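Local coordinates for diacylglycerol O-acyltransferase (Marinobacter hydrocarbonoclasticus, PDB 6CHJ), which makes wax esters from acyl-CoA and fatty alcohols and probably also transfers acyl groups to diacylglycerol, giving triacylglycerol, at residues W246-I251 and L442-A447; E321-L326 and E448-N452. The contacts are given in a common frame with arbitrary orientation. Residues are numbered along the deposited sequence.

Interaction 1: residues W246-I251 and L442-A447; sequences WCLKRI and LEQGLA
Leu-446 is the apolar centre of this contact, a leucine of helix 437-453 set into the angle where strand 239-247 gives way to helix 248-258. Its side chain (chi1 t, chi2 p) points toward 246-251, and one methyl meets three partners: CD2 lies 4.0 Å from Trp-246 CD1, 3.9 Å from Ile-251 CG1 and 3.6 Å from Arg-250 CZ, the last over one face of the guanidinium. One helical turn earlier, Leu-442 continues the apolar surface, with CD1 3.5 Å from CH2 of the Trp-246 indole. The backbone of 246-251 is extended through Trp-246 and Cys-247, then helical from Leu-248, with Cys-247 as N-cap; 442-447 is helical throughout. CA atoms pair Trp-246 with Glu-443 at 8.2 Å and Ile-251 with Leu-446 at 7.8 Å, and 362 Å² is buried. Outward of this apolar patch a charged pair forms the polar edge. Arg-250, with chi1 to chi3 all t, reaches Glu-443 (chi1 t, chi2 p) in a bidentate salt bridge: NH1 to OE1 and NH2 to OE2, each 2.7 Å. Trp-246 (chi1 m) adds a weak hydrogen bond from NE1 to Glu-443 OE1, 2.6 Å, at the edge of the indole. The result is a strand-to-helix corner, at the end of an edge strand, covered by the C-terminal helix; it joins the catalytic-domain family region to the WS/DGAT C-terminal one. Next to it, Phe-423 of strand 420-428 packs edge-to-face with Trp-246, and helix 262-280 touches Trp-246, Ile-251 and Leu-442 through Met-269, Val-265 and Ala-273.

Interaction 2: residues E321-L326 and E448-N452; sequences EAGERL and ELELN
Two helical segments meet at a steep angle: 322-326 and 448-452 have axes 9.7 Å apart at closest approach, inclined at 113° (signed crossing -113°). Glu-321 is the N-cap of the first, and the second is helical throughout. The small side chain of Ala-322 points toward the other helix and lets the backbones approach locally, its CA 5.8 Å from Leu-449 CA. Leu-449 (chi1 m, chi2 t) reaches into the crossing: CD2 lies 3.6 Å from Ala-322 CB and 3.7 Å from Gly-323 N, while CD1 is 4.1 Å from Leu-326 CD2 (chi1 t, chi2 p). At the polar margin, Glu-448 OE1 is 3.7 Å from Ala-322 CB; Asn-452 ND2 comes within 3.0 Å of Glu-321 OE2 but at too poor an angle for a hydrogen bond. Apolar packing dominates this helix-helix crossing, which joins the N-terminal end of helix 322-338 to the last turns of helix 437-453, with Tyr-258 and Val-254 of helix 248-258 against Leu-326 and Leu-449 and helix 262-280 against Leu-326.

How the interactions relate
Consecutive turns of one helix, 437-453, serve both contacts, showing how a single C-terminal helix can tie together parts distant in sequence. Residues 442-447 hold the strand-to-helix corner of interaction 1; 448-452 take the helix start of interaction 2. Along the chain the segments alternate, and the centres of the contacts lie about 12 Å apart. A salt bridge links them directly: Arg-250 NE of interaction 1 meets Glu-450 OE2 of interaction 2 at 2.8 Å, so this arginine answers two acidic residues of the same helix. The centres of interactions 1 and 2 lie about 20 and 27 Å from the chain's centre, and neither contact includes the family's HHxxxDG motif.

Interaction 1: residues W246-I251 and L442-A447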
ATOM      1  N   TRP B 246     -15.659   0.991  24.783  1.00 56.71           N
ATOM      2  CA  TRP B 246     -16.077   0.624  26.131  1.00 59.49           C
ATOM      3  C   TRP B 246     -16.999   1.705  26.679  1.00 61.53           C
ATOM      4  O   TRP B 246     -16.743   2.900  26.490  1.00 56.85           O
ATOM      5  CB  TRP B 246     -14.873   0.439  27.075  1.00 54.88           C
ATOM      6  CG  TRP B 246     -14.166  -0.893  26.945  1.00 52.89           C
ATOM      7  CD1 TRP B 246     -14.380  -1.994  27.686  1.00 52.84           C
ATOM      8  CD2 TRP B 246     -13.118  -1.231  26.021  1.00 53.14           C
ATOM      9  NE1 TRP B 246     -13.526  -3.004  27.306  1.00 54.43           N
ATOM     10  CE2 TRP B 246     -12.756  -2.565  26.270  1.00 50.89           C
ATOM     11  CE3 TRP B 246     -12.460  -0.532  25.010  1.00 52.66           C
ATOM     12  CZ2 TRP B 246     -11.772  -3.230  25.536  1.00 54.97           C
ATOM     13  CZ3 TRP B 246     -11.478  -1.191  24.276  1.00 53.20           C
ATOM     14  CH2 TRP B 246     -11.148  -2.527  24.541  1.00 50.14           C
ATOM     15  N   CYS B 247     -18.059   1.290  27.380  1.00 61.25           N
ATOM     16  CA  CYS B 247     -19.054   2.259  27.826  1.00 64.47           C
ATOM     17  C   CYS B 247     -18.495   3.143  28.930  1.00 62.83           C
ATOM     18  O   CYS B 247     -17.907   2.653  29.898  1.00 62.32           O
ATOM     19  CB  CYS B 247     -20.323   1.576  28.324  1.00 69.20           C
ATOM     20  SG  CYS B 247     -21.430   2.811  29.080  1.00 81.28           S
ATOM     21  N   LEU B 248     -18.722   4.449  28.800  1.00 66.10           N
ATOM     22  CA  LEU B 248     -18.174   5.422  29.743  1.00 66.74           C
ATOM     23  C   LEU B 248     -18.694   5.202  31.168  1.00 69.89           C
ATOM     24  O   LEU B 248     -17.901   5.111  32.115  1.00 68.65           O
ATOM     25  CB  LEU B 248     -18.505   6.833  29.259  1.00 67.12           C
ATOM     26  CG  LEU B 248     -17.624   8.003  29.662  1.00 68.49           C
ATOM     27  CD1 LEU B 248     -16.179   7.558  29.843  1.00 71.25           C
ATOM     28  CD2 LEU B 248     -17.745   9.109  28.617  1.00 66.55           C
ATOM     29  N   LYS B 249     -20.021   5.126  31.356  1.00 68.39           N
ATOM     30  CA  LYS B 249     -20.530   5.052  32.730  1.00 72.23           C
ATOM     31  C   LYS B 249     -20.121   3.756  33.405  1.00 70.17           C
ATOM     32  O   LYS B 249     -19.947   3.723  34.632  1.00 67.49           O
ATOM     33  CB  LYS B 249     -22.059   5.234  32.789  1.00 66.92           C
ATOM     34  CG  LYS B 249     -22.675   4.836  34.169  1.00 81.41           C
ATOM     35  CD  LYS B 249     -22.078   5.635  35.381  1.00 75.13           C
ATOM     36  CE  LYS B 249     -22.251   4.876  36.722  1.00 74.05           C
ATOM     37  NZ  LYS B 249     -21.464   5.452  37.863  1.00 82.84           N
ATOM     38  N   ARG B 250     -19.919   2.694  32.630  1.00 67.74           N
ATOM     39  CA  ARG B 250     -19.257   1.527  33.199  1.00 65.32           C
ATOM     40  C   ARG B 250     -17.917   1.916  33.812  1.00 64.68           C
ATOM     41  O   ARG B 250     -17.578   1.489  34.921  1.00 70.85           O
ATOM     42  CB  ARG B 250     -19.074   0.453  32.127  1.00 67.27           C
ATOM     43  CG  ARG B 250     -18.250  -0.716  32.574  1.00 58.06           C
ATOM     44  CD  ARG B 250     -18.259  -1.872  31.553  1.00 54.52           C
ATOM     45  NE  ARG B 250     -17.486  -2.990  32.096  1.00 56.35           N
ATOM     46  CZ  ARG B 250     -16.797  -3.871  31.383  1.00 56.48           C
ATOM     47  NH1 ARG B 250     -16.768  -3.787  30.057  1.00 52.91           N
ATOM     48  NH2 ARG B 250     -16.138  -4.845  32.009  1.00 55.11           N
ATOM     49  N   ILE B 251     -17.165   2.779  33.129  1.00 66.06           N
ATOM     50  CA  ILE B 251     -15.848   3.187  33.610  1.00 63.99           C
ATOM     51  C   ILE B 251     -15.973   4.215  34.728  1.00 61.25           C
ATOM     52  O   ILE B 251     -15.168   4.233  35.666  1.00 61.67           O
ATOM     53  CB  ILE B 251     -15.012   3.718  32.424  1.00 60.25           C
ATOM     54  CG1 ILE B 251     -14.481   2.567  31.572  1.00 60.80           C
ATOM     55  CG2 ILE B 251     -13.872   4.615  32.871  1.00 54.04           C
ATOM     56  CD1 ILE B 251     -13.755   3.057  30.308  1.00 59.70           C
ATOM     57  N   LEU B 442      -7.613  -5.628  27.619  1.00 53.87           N
ATOM     58  CA  LEU B 442      -8.147  -4.381  28.159  1.00 53.04           C
ATOM     59  C   LEU B 442      -9.455  -4.639  28.889  1.00 55.93           C
ATOM     60  O   LEU B 442      -9.688  -4.104  29.982  1.00 55.30           O
ATOM     61  CB  LEU B 442      -8.371  -3.346  27.058  1.00 50.76           C
ATOM     62  CG  LEU B 442      -7.198  -2.723  26.303  1.00 57.20           C
ATOM     63  CD1 LEU B 442      -7.655  -2.228  24.906  1.00 49.66           C
ATOM     64  CD2 LEU B 442      -6.544  -1.606  27.101  1.00 46.63           C
ATOM     65  N   GLU B 443     -10.322  -5.461  28.293  1.00 56.41           N
ATOM     66  CA  GLU B 443     -11.639  -5.686  28.865  1.00 55.38           C
ATOM     67  C   GLU B 443     -11.518  -6.460  30.171  1.00 52.85           C
ATOM     68  O   GLU B 443     -12.209  -6.160  31.148  1.00 56.70           O
ATOM     69  CB  GLU B 443     -12.531  -6.401  27.832  1.00 55.48           C
ATOM     70  CG  GLU B 443     -13.800  -7.064  28.383  1.00 51.85           C
ATOM     71  CD  GLU B 443     -14.779  -6.073  29.027  1.00 57.53           C
ATOM     72  OE1 GLU B 443     -14.813  -4.892  28.614  1.00 53.16           O
ATOM     73  OE2 GLU B 443     -15.518  -6.482  29.953  1.00 57.58           O
ATOM     74  N   GLN B 444     -10.589  -7.409  30.221  1.00 55.07           N
ATOM     75  CA  GLN B 444     -10.326  -8.143  31.444  1.00 49.33           C
ATOM     76  C   GLN B 444      -9.745  -7.222  32.527  1.00 61.98           C
ATOM     77  O   GLN B 444     -10.070  -7.364  33.718  1.00 55.88           O
ATOM     78  CB  GLN B 444      -9.393  -9.312  31.115  1.00 49.97           C
ATOM     79  CG  GLN B 444      -8.974 -10.188  32.295  1.00 61.34           C
ATOM     80  CD  GLN B 444      -7.651 -10.893  32.064  1.00 67.71           C
ATOM     81  OE1 GLN B 444      -7.042 -10.758  30.995  1.00 72.02           O
ATOM     82  NE2 GLN B 444      -7.191 -11.642  33.064  1.00 62.95           N
ATOM     83  N   GLY B 445      -8.900  -6.254  32.131  1.00 59.55           N
ATOM     84  CA  GLY B 445      -8.369  -5.300  33.096  1.00 50.72           C
ATOM     85  C   GLY B 445      -9.458  -4.475  33.760  1.00 56.04           C
ATOM     86  O   GLY B 445      -9.404  -4.207  34.964  1.00 54.36           O
ATOM     87  N   LEU B 446     -10.484  -4.092  32.993  1.00 54.32           N
ATOM     88  CA  LEU B 446     -11.584  -3.334  33.577  1.00 57.74           C
ATOM     89  C   LEU B 446     -12.485  -4.233  34.438  1.00 63.40           C
ATOM     90  O   LEU B 446     -12.959  -3.818  35.502  1.00 58.70           O
ATOM     91  CB  LEU B 446     -12.369  -2.655  32.461  1.00 49.02           C
ATOM     92  CG  LEU B 446     -13.563  -1.780  32.834  1.00 56.95           C
ATOM     93  CD1 LEU B 446     -13.092  -0.587  33.635  1.00 57.26           C
ATOM     94  CD2 LEU B 446     -14.287  -1.328  31.579  1.00 53.38           C
ATOM     95  N   ALA B 447     -12.725  -5.472  33.998  1.00 61.06           N
ATOM     96  CA  ALA B 447     -13.572  -6.368  34.771  1.00 63.52           C
ATOM     97  C   ALA B 447     -12.908  -6.775  36.087  1.00 61.10           C
ATOM     98  O   ALA B 447     -13.602  -7.000  37.082  1.00 61.47           O
ATOM     99  CB  ALA B 447     -13.932  -7.593  33.925  1.00 52.98           C
TER

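Interaction 2: residues E321-L326 and E448-N452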
ATOM      1  N   GLU B 321      -2.098  -7.113  41.770  1.00 68.31           N
ATOM      2  CA  GLU B 321      -3.498  -6.792  42.002  1.00 68.05           C
ATOM      3  C   GLU B 321      -3.898  -5.539  41.226  1.00 66.17           C
ATOM      4  O   GLU B 321      -3.114  -4.595  41.065  1.00 60.96           O
ATOM      5  CB  GLU B 321      -3.792  -6.606  43.497  1.00 71.55           C
ATOM      6  CG  GLU B 321      -5.264  -6.857  43.835  1.00 73.12           C
ATOM      7  CD  GLU B 321      -5.821  -5.835  44.813  1.00 82.25           C
ATOM      8  OE1 GLU B 321      -5.019  -5.037  45.364  1.00 81.30           O
ATOM      9  OE2 GLU B 321      -7.060  -5.823  45.026  1.00 89.24           O
ATOM     10  N   ALA B 322      -5.143  -5.543  40.750  1.00 63.15           N
ATOM     11  CA  ALA B 322      -5.609  -4.484  39.866  1.00 60.49           C
ATOM     12  C   ALA B 322      -5.835  -3.178  40.624  1.00 60.15           C
ATOM     13  O   ALA B 322      -5.465  -2.099  40.140  1.00 58.38           O
ATOM     14  CB  ALA B 322      -6.880  -4.945  39.150  1.00 53.91           C
ATOM     15  N   GLY B 323      -6.452  -3.246  41.808  1.00 64.09           N
ATOM     16  CA  GLY B 323      -6.672  -2.031  42.584  1.00 60.26           C
ATOM     17  C   GLY B 323      -5.374  -1.366  43.007  1.00 53.27           C
ATOM     18  O   GLY B 323      -5.258  -0.140  43.001  1.00 57.76           O
ATOM     19  N   GLU B 324      -4.378  -2.165  43.365  1.00 51.92           N
ATOM     20  CA  GLU B 324      -3.063  -1.620  43.670  1.00 59.66           C
ATOM     21  C   GLU B 324      -2.474  -0.897  42.453  1.00 62.37           C
ATOM     22  O   GLU B 324      -1.987   0.241  42.561  1.00 55.17           O
ATOM     23  CB  GLU B 324      -2.156  -2.755  44.134  1.00 60.05           C
ATOM     24  CG  GLU B 324      -0.929  -2.309  44.880  1.00 59.10           C
ATOM     25  CD  GLU B 324       0.055  -3.437  45.064  1.00 61.77           C
ATOM     26  OE1 GLU B 324       1.270  -3.150  45.212  1.00 63.88           O
ATOM     27  OE2 GLU B 324      -0.387  -4.610  45.046  1.00 66.06           O
ATOM     28  N   ARG B 325      -2.549  -1.537  41.275  1.00 60.29           N
ATOM     29  CA  ARG B 325      -1.974  -0.950  40.065  1.00 61.47           C
ATOM     30  C   ARG B 325      -2.695   0.333  39.662  1.00 56.34           C
ATOM     31  O   ARG B 325      -2.045   1.339  39.348  1.00 52.95           O
ATOM     32  CB  ARG B 325      -1.993  -1.957  38.919  1.00 55.69           C
ATOM     33  CG  ARG B 325      -0.900  -1.677  37.891  1.00 61.48           C
ATOM     34  CD  ARG B 325      -0.912  -2.658  36.733  1.00 53.88           C
ATOM     35  NE  ARG B 325      -1.044  -4.028  37.208  1.00 64.13           N
ATOM     36  CZ  ARG B 325      -2.127  -4.777  37.032  1.00 63.48           C
ATOM     37  NH1 ARG B 325      -3.184  -4.287  36.389  1.00 59.77           N
ATOM     38  NH2 ARG B 325      -2.150  -6.012  37.504  1.00 62.69           N
ATOM     39  N   LEU B 326      -4.028   0.335  39.695  1.00 51.20           N
ATOM     40  CA  LEU B 326      -4.747   1.565  39.387  1.00 52.20           C
ATOM     41  C   LEU B 326      -4.281   2.723  40.274  1.00 56.05           C
ATOM     42  O   LEU B 326      -3.982   3.812  39.773  1.00 53.12           O
ATOM     43  CB  LEU B 326      -6.248   1.336  39.524  1.00 50.24           C
ATOM     44  CG  LEU B 326      -7.115   2.588  39.591  1.00 50.22           C
ATOM     45  CD1 LEU B 326      -7.090   3.341  38.271  1.00 51.97           C
ATOM     46  CD2 LEU B 326      -8.558   2.197  39.986  1.00 51.63           C
ATOM     47  N   GLU B 448     -11.576  -6.878  36.111  1.00 60.55           N
ATOM     48  CA  GLU B 448     -10.873  -7.225  37.346  1.00 56.78           C
ATOM     49  C   GLU B 448     -11.067  -6.142  38.396  1.00 63.90           C
ATOM     50  O   GLU B 448     -11.311  -6.436  39.574  1.00 64.71           O
ATOM     51  CB  GLU B 448      -9.384  -7.427  37.071  1.00 55.49           C
ATOM     52  CG  GLU B 448      -8.990  -8.825  36.635  1.00 60.79           C
ATOM     53  CD  GLU B 448      -7.513  -9.086  36.848  1.00 63.44           C
ATOM     54  OE1 GLU B 448      -6.872  -8.249  37.517  1.00 69.05           O
ATOM     55  OE2 GLU B 448      -6.995 -10.121  36.368  1.00 67.21           O
ATOM     56  N   LEU B 449     -10.933  -4.875  37.990  1.00 61.45           N
ATOM     57  CA  LEU B 449     -11.287  -3.769  38.874  1.00 60.06           C
ATOM     58  C   LEU B 449     -12.751  -3.851  39.293  1.00 62.45           C
ATOM     59  O   LEU B 449     -13.092  -3.561  40.444  1.00 61.98           O
ATOM     60  CB  LEU B 449     -11.004  -2.428  38.191  1.00 54.83           C
ATOM     61  CG  LEU B 449      -9.547  -2.028  37.976  1.00 56.81           C
ATOM     62  CD1 LEU B 449      -9.446  -0.702  37.175  1.00 44.89           C
ATOM     63  CD2 LEU B 449      -8.862  -1.916  39.316  1.00 56.28           C
ATOM     64  N   GLU B 450     -13.637  -4.245  38.376  1.00 61.64           N
ATOM     65  CA  GLU B 450     -15.049  -4.290  38.742  1.00 64.65           C
ATOM     66  C   GLU B 450     -15.332  -5.389  39.767  1.00 64.65           C
ATOM     67  O   GLU B 450     -16.066  -5.164  40.732  1.00 67.76           O
ATOM     68  CB  GLU B 450     -15.904  -4.483  37.508  1.00 62.70           C
ATOM     69  CG  GLU B 450     -16.222  -3.224  36.739  1.00 60.29           C
ATOM     70  CD  GLU B 450     -16.810  -3.610  35.409  1.00 61.57           C
ATOM     71  OE1 GLU B 450     -16.385  -4.675  34.905  1.00 56.13           O
ATOM     72  OE2 GLU B 450     -17.706  -2.902  34.898  1.00 62.05           O
ATOM     73  N   LEU B 451     -14.771  -6.590  39.565  1.00 61.64           N
ATOM     74  CA  LEU B 451     -14.914  -7.654  40.555  1.00 64.40           C
ATOM     75  C   LEU B 451     -14.361  -7.216  41.903  1.00 70.60           C
ATOM     76  O   LEU B 451     -15.061  -7.269  42.919  1.00 75.37           O
ATOM     77  CB  LEU B 451     -14.195  -8.922  40.095  1.00 66.02           C
ATOM     78  CG  LEU B 451     -14.651  -9.681  38.851  1.00 66.82           C
ATOM     79  CD1 LEU B 451     -13.485 -10.475  38.266  1.00 61.98           C
ATOM     80  CD2 LEU B 451     -15.823 -10.594  39.176  1.00 61.45           C
ATOM     81  N   ASN B 452     -13.105  -6.753  41.917  1.00 70.93           N
ATOM     82  CA  ASN B 452     -12.419  -6.381  43.152  1.00 68.74           C
ATOM     83  C   ASN B 452     -13.237  -5.438  44.018  1.00 70.94           C
ATOM     84  O   ASN B 452     -13.070  -5.419  45.245  1.00 70.31           O
ATOM     85  CB  ASN B 452     -11.075  -5.725  42.828  1.00 69.90           C
ATOM     86  CG  ASN B 452      -9.967  -6.741  42.616  1.00 80.04           C
ATOM     87  OD1 ASN B 452     -10.230  -7.941  42.496  1.00 76.91           O
ATOM     88  ND2 ASN B 452      -8.715  -6.264  42.563  1.00 81.41           N
TER